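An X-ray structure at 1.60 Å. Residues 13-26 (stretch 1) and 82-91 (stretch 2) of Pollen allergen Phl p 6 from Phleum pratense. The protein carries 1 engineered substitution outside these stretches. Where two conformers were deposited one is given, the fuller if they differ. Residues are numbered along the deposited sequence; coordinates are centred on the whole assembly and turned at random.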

# COMPACT_ATOMS: atom_id res chain seq x y z
N ASP A 13 0.20 -4.46 -9.27
CA ASP A 13 1.49 -3.76 -9.27
C ASP A 13 1.69 -2.94 -8.00
O ASP A 13 2.81 -2.88 -7.46
CB ASP A 13 1.59 -2.85 -10.49
CG ASP A 13 1.94 -3.61 -11.77
OD1 ASP A 13 2.69 -4.60 -11.68
OD2 ASP A 13 1.49 -3.20 -12.85
N VAL A 14 0.64 -2.29 -7.51
CA VAL A 14 0.76 -1.56 -6.24
C VAL A 14 1.15 -2.49 -5.11
O VAL A 14 2.02 -2.18 -4.29
CB VAL A 14 -0.58 -0.84 -5.94
CG1 VAL A 14 -0.60 -0.30 -4.51
CG2 VAL A 14 -0.84 0.29 -6.89
N ASN A 15 0.53 -3.68 -5.06
CA ASN A 15 0.84 -4.62 -3.99
C ASN A 15 2.27 -5.15 -4.08
O ASN A 15 2.96 -5.24 -3.07
CB ASN A 15 -0.19 -5.75 -4.04
CG ASN A 15 -0.43 -6.36 -2.69
OD1 ASN A 15 0.20 -6.00 -1.68
ND2 ASN A 15 -1.37 -7.30 -2.64
N ALA A 16 2.74 -5.44 -5.28
CA ALA A 16 4.09 -5.95 -5.45
C ALA A 16 5.13 -4.90 -5.04
O ALA A 16 6.12 -5.24 -4.39
CB ALA A 16 4.29 -6.39 -6.91
N SER A 17 4.91 -3.64 -5.41
CA SER A 17 5.84 -2.58 -4.98
C SER A 17 5.80 -2.38 -3.47
O SER A 17 6.84 -2.13 -2.84
CB SER A 17 5.49 -1.28 -5.68
OG SER A 17 5.70 -1.36 -7.06
N PHE A 18 4.59 -2.45 -2.88
CA PHE A 18 4.45 -2.38 -1.43
C PHE A 18 5.23 -3.51 -0.74
O PHE A 18 5.94 -3.27 0.23
CB PHE A 18 2.94 -2.40 -1.11
CG PHE A 18 2.60 -2.65 0.33
CD1 PHE A 18 2.89 -1.74 1.32
CD2 PHE A 18 1.88 -3.81 0.68
CE1 PHE A 18 2.50 -1.98 2.65
CE2 PHE A 18 1.49 -4.06 2.00
CZ PHE A 18 1.80 -3.15 2.99
N ARG A 19 5.15 -4.73 -1.26
CA ARG A 19 5.92 -5.82 -0.67
C ARG A 19 7.43 -5.58 -0.80
O ARG A 19 8.20 -5.87 0.12
CB ARG A 19 5.56 -7.16 -1.32
CG ARG A 19 4.15 -7.64 -1.08
CD ARG A 19 4.00 -9.08 -1.58
NE ARG A 19 3.95 -9.20 -3.04
CZ ARG A 19 2.82 -9.15 -3.75
NH1 ARG A 19 1.65 -8.95 -3.16
NH2 ARG A 19 2.88 -9.28 -5.07
N ALA A 20 7.86 -5.03 -1.94
CA ALA A 20 9.28 -4.68 -2.10
C ALA A 20 9.70 -3.61 -1.10
O ALA A 20 10.78 -3.67 -0.52
CB ALA A 20 9.53 -4.25 -3.54
N ALA A 21 8.85 -2.62 -0.85
CA ALA A 21 9.21 -1.64 0.17
C ALA A 21 9.34 -2.27 1.56
O ALA A 21 10.23 -1.91 2.34
CB ALA A 21 8.17 -0.52 0.17
N MET A 22 8.44 -3.19 1.90
CA MET A 22 8.57 -3.87 3.18
C MET A 22 9.90 -4.61 3.27
O MET A 22 10.54 -4.62 4.33
CB MET A 22 7.40 -4.84 3.35
CG MET A 22 6.07 -4.13 3.52
SD MET A 22 4.67 -5.26 3.67
CE MET A 22 5.08 -6.08 5.22
N ALA A 23 10.34 -5.21 2.17
CA ALA A 23 11.60 -5.97 2.19
C ALA A 23 12.79 -5.11 2.57
O ALA A 23 13.77 -5.62 3.13
CB ALA A 23 11.82 -6.62 0.83
N THR A 24 12.73 -3.80 2.32
CA THR A 24 13.86 -2.94 2.64
C THR A 24 14.07 -2.77 4.14
O THR A 24 15.14 -2.28 4.55
CB THR A 24 13.76 -1.56 1.99
OG1 THR A 24 12.71 -0.79 2.63
CG2 THR A 24 13.56 -1.67 0.51
N THR A 25 13.12 -3.16 4.98
CA THR A 25 13.27 -3.08 6.42
C THR A 25 13.91 -4.33 7.05
O THR A 25 14.08 -4.37 8.27
CB THR A 25 11.91 -2.84 7.10
OG1 THR A 25 11.10 -4.02 6.99
CG2 THR A 25 11.18 -1.64 6.45
N ALA A 26 14.36 -5.33 6.28
CA ALA A 26 14.70 -6.64 6.86
C ALA A 26 15.75 -6.58 7.99
O ALA A 26 15.66 -7.33 8.97
CB ALA A 26 15.17 -7.57 5.74
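Stretch 2 (82-91) KYEAFVLHFS

A single aromatic side chain, Phe18, is the centre of this contact. It sits as a knob in a hole formed by Phe86, Val87, Phe90 and Ser91 of stretch 2, and the other stretch covers more of its surface than of any other residue here. No clear hydrogen bond crosses between the two stretches, so the packing is chiefly apolar.

Stretch 2 is helical throughout, from Lys82 to Ser91, and the helix continues later in the chain. Stretch 1 enters as a helix that began earlier. Its last part, Ala23 to Ala26, forms a type I beta turn. The two helices run nearly antiparallel, with a signed crossing angle of -164°. Their axes come no closer than 11.9 Å, a wide spacing that large side chains bridge. The nearest CA atoms are those of Met22 and Val87, 8.2 Å apart. The contact buries 415 Å², both sides summed.

Because the directions oppose, the early residues of stretch 1 meet the late residues of stretch 2. Val14 points toward stretch 2, and its CG1 lies 3.7 Å from CZ of Phe90, at the edge of that ring. One turn on, Phe18 meets Phe90 more fully. Phe90 CD1 lies over one face of the Phe18 ring, 3.6 Å from Phe18 CD1. The ring centroids are 4.5 Å apart and the planes are inclined at 36°, an oblique pairing. Phe18 CE1 approaches the edge of the Phe86 ring, 4.3 Å from Phe86 CE1. Phe18 CZ is 3.8 Å from the backbone O of Val87 and 4.0 Å from Val87 CG1. Phe18 CE2 is 4.2 Å from Ser91 CB.

Met22 follows one turn later. Its CA-to-CB bond points sideways, but the end of the side chain comes nearer, and Met22 CE reaches Val87 CG1 at 3.5 Å. Met22 CB is also 3.3 Å from OH of Tyr83.

Tyr83 extends the contact to the turn. Its CA-to-CB bond points sideways too, yet chi1 in the t well helps carry the ring to Met22 and Thr25. Thr25 CG2 lies 4.3 Å from the centroid of the Tyr83 ring, an off-centre CH-pi contact. Thr25 OG1 donates a hydrogen bond to Met22 O, 2.8 Å away, which ties the side chain back to its own stretch. The same Thr25 OG1 is 3.3 Å from Tyr83 OH; the geometry leaves open whether these two hydroxyls are bonded.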

# COMPACT_ATOMS: atom_id res chain seq x y z
N LYS A 82 4.55 2.65 14.21
CA LYS A 82 4.19 3.26 12.94
C LYS A 82 4.31 2.30 11.77
O LYS A 82 3.45 2.28 10.88
CB LYS A 82 5.07 4.50 12.70
CG LYS A 82 4.80 5.61 13.69
CD LYS A 82 5.65 6.83 13.40
CE LYS A 82 5.28 7.97 14.34
NZ LYS A 82 3.89 8.52 14.04
N TYR A 83 5.38 1.50 11.72
CA TYR A 83 5.57 0.65 10.56
C TYR A 83 4.45 -0.39 10.46
O TYR A 83 3.81 -0.54 9.42
CB TYR A 83 6.96 -0.00 10.58
CG TYR A 83 7.20 -1.01 9.47
CD1 TYR A 83 7.12 -0.67 8.15
CD2 TYR A 83 7.53 -2.32 9.79
CE1 TYR A 83 7.32 -1.61 7.14
CE2 TYR A 83 7.73 -3.28 8.80
CZ TYR A 83 7.63 -2.91 7.48
OH TYR A 83 7.82 -3.85 6.49
N GLU A 84 4.18 -1.08 11.57
CA GLU A 84 3.10 -2.07 11.50
C GLU A 84 1.73 -1.43 11.29
O GLU A 84 0.90 -2.01 10.59
CB GLU A 84 3.12 -2.93 12.74
CG GLU A 84 4.42 -3.78 12.85
CD GLU A 84 4.58 -4.86 11.76
OE1 GLU A 84 3.57 -5.30 11.17
OE2 GLU A 84 5.73 -5.27 11.50
N ALA A 85 1.52 -0.21 11.80
CA ALA A 85 0.25 0.47 11.54
C ALA A 85 0.06 0.76 10.06
O ALA A 85 -1.03 0.58 9.52
CB ALA A 85 0.14 1.77 12.32
N PHE A 86 1.13 1.23 9.39
CA PHE A 86 1.01 1.44 7.95
C PHE A 86 0.70 0.14 7.21
O PHE A 86 -0.24 0.09 6.38
CB PHE A 86 2.31 2.04 7.40
CG PHE A 86 2.17 2.56 5.98
CD1 PHE A 86 2.10 1.71 4.89
CD2 PHE A 86 2.10 3.93 5.73
CE1 PHE A 86 1.95 2.17 3.60
CE2 PHE A 86 1.99 4.40 4.42
CZ PHE A 86 1.90 3.52 3.36
N VAL A 87 1.50 -0.89 7.44
CA VAL A 87 1.40 -2.15 6.73
C VAL A 87 0.03 -2.78 6.91
O VAL A 87 -0.58 -3.23 5.95
CB VAL A 87 2.51 -3.10 7.20
CG1 VAL A 87 2.29 -4.51 6.68
CG2 VAL A 87 3.87 -2.58 6.73
N LEU A 88 -0.47 -2.77 8.15
CA LEU A 88 -1.78 -3.36 8.41
C LEU A 88 -2.87 -2.65 7.64
O LEU A 88 -3.74 -3.28 7.03
CB LEU A 88 -2.05 -3.35 9.92
CG LEU A 88 -3.42 -3.78 10.37
CD1 LEU A 88 -3.63 -5.23 10.05
CD2 LEU A 88 -3.57 -3.57 11.86
N HIS A 89 -2.89 -1.32 7.70
CA HIS A 89 -4.03 -0.63 7.08
C HIS A 89 -3.90 -0.54 5.57
O HIS A 89 -4.91 -0.61 4.85
CB HIS A 89 -4.20 0.74 7.71
CG HIS A 89 -4.63 0.66 9.14
ND1 HIS A 89 -3.73 0.52 10.19
CD2 HIS A 89 -5.86 0.61 9.69
CE1 HIS A 89 -4.40 0.43 11.32
NE2 HIS A 89 -5.70 0.47 11.05
N PHE A 90 -2.67 -0.48 5.06
CA PHE A 90 -2.49 -0.49 3.61
C PHE A 90 -2.98 -1.81 3.02
O PHE A 90 -3.76 -1.84 2.06
CB PHE A 90 -1.00 -0.24 3.24
CG PHE A 90 -0.83 0.07 1.78
CD1 PHE A 90 -0.59 -0.94 0.88
CD2 PHE A 90 -0.94 1.38 1.30
CE1 PHE A 90 -0.46 -0.68 -0.48
CE2 PHE A 90 -0.84 1.66 -0.05
CZ PHE A 90 -0.58 0.61 -0.94
N SER A 91 -2.55 -2.91 3.59
CA SER A 91 -2.92 -4.21 3.04
C SER A 91 -4.42 -4.47 3.16
O SER A 91 -5.03 -4.99 2.22
CB SER A 91 -2.13 -5.31 3.73
OG SER A 91 -2.30 -5.35 5.11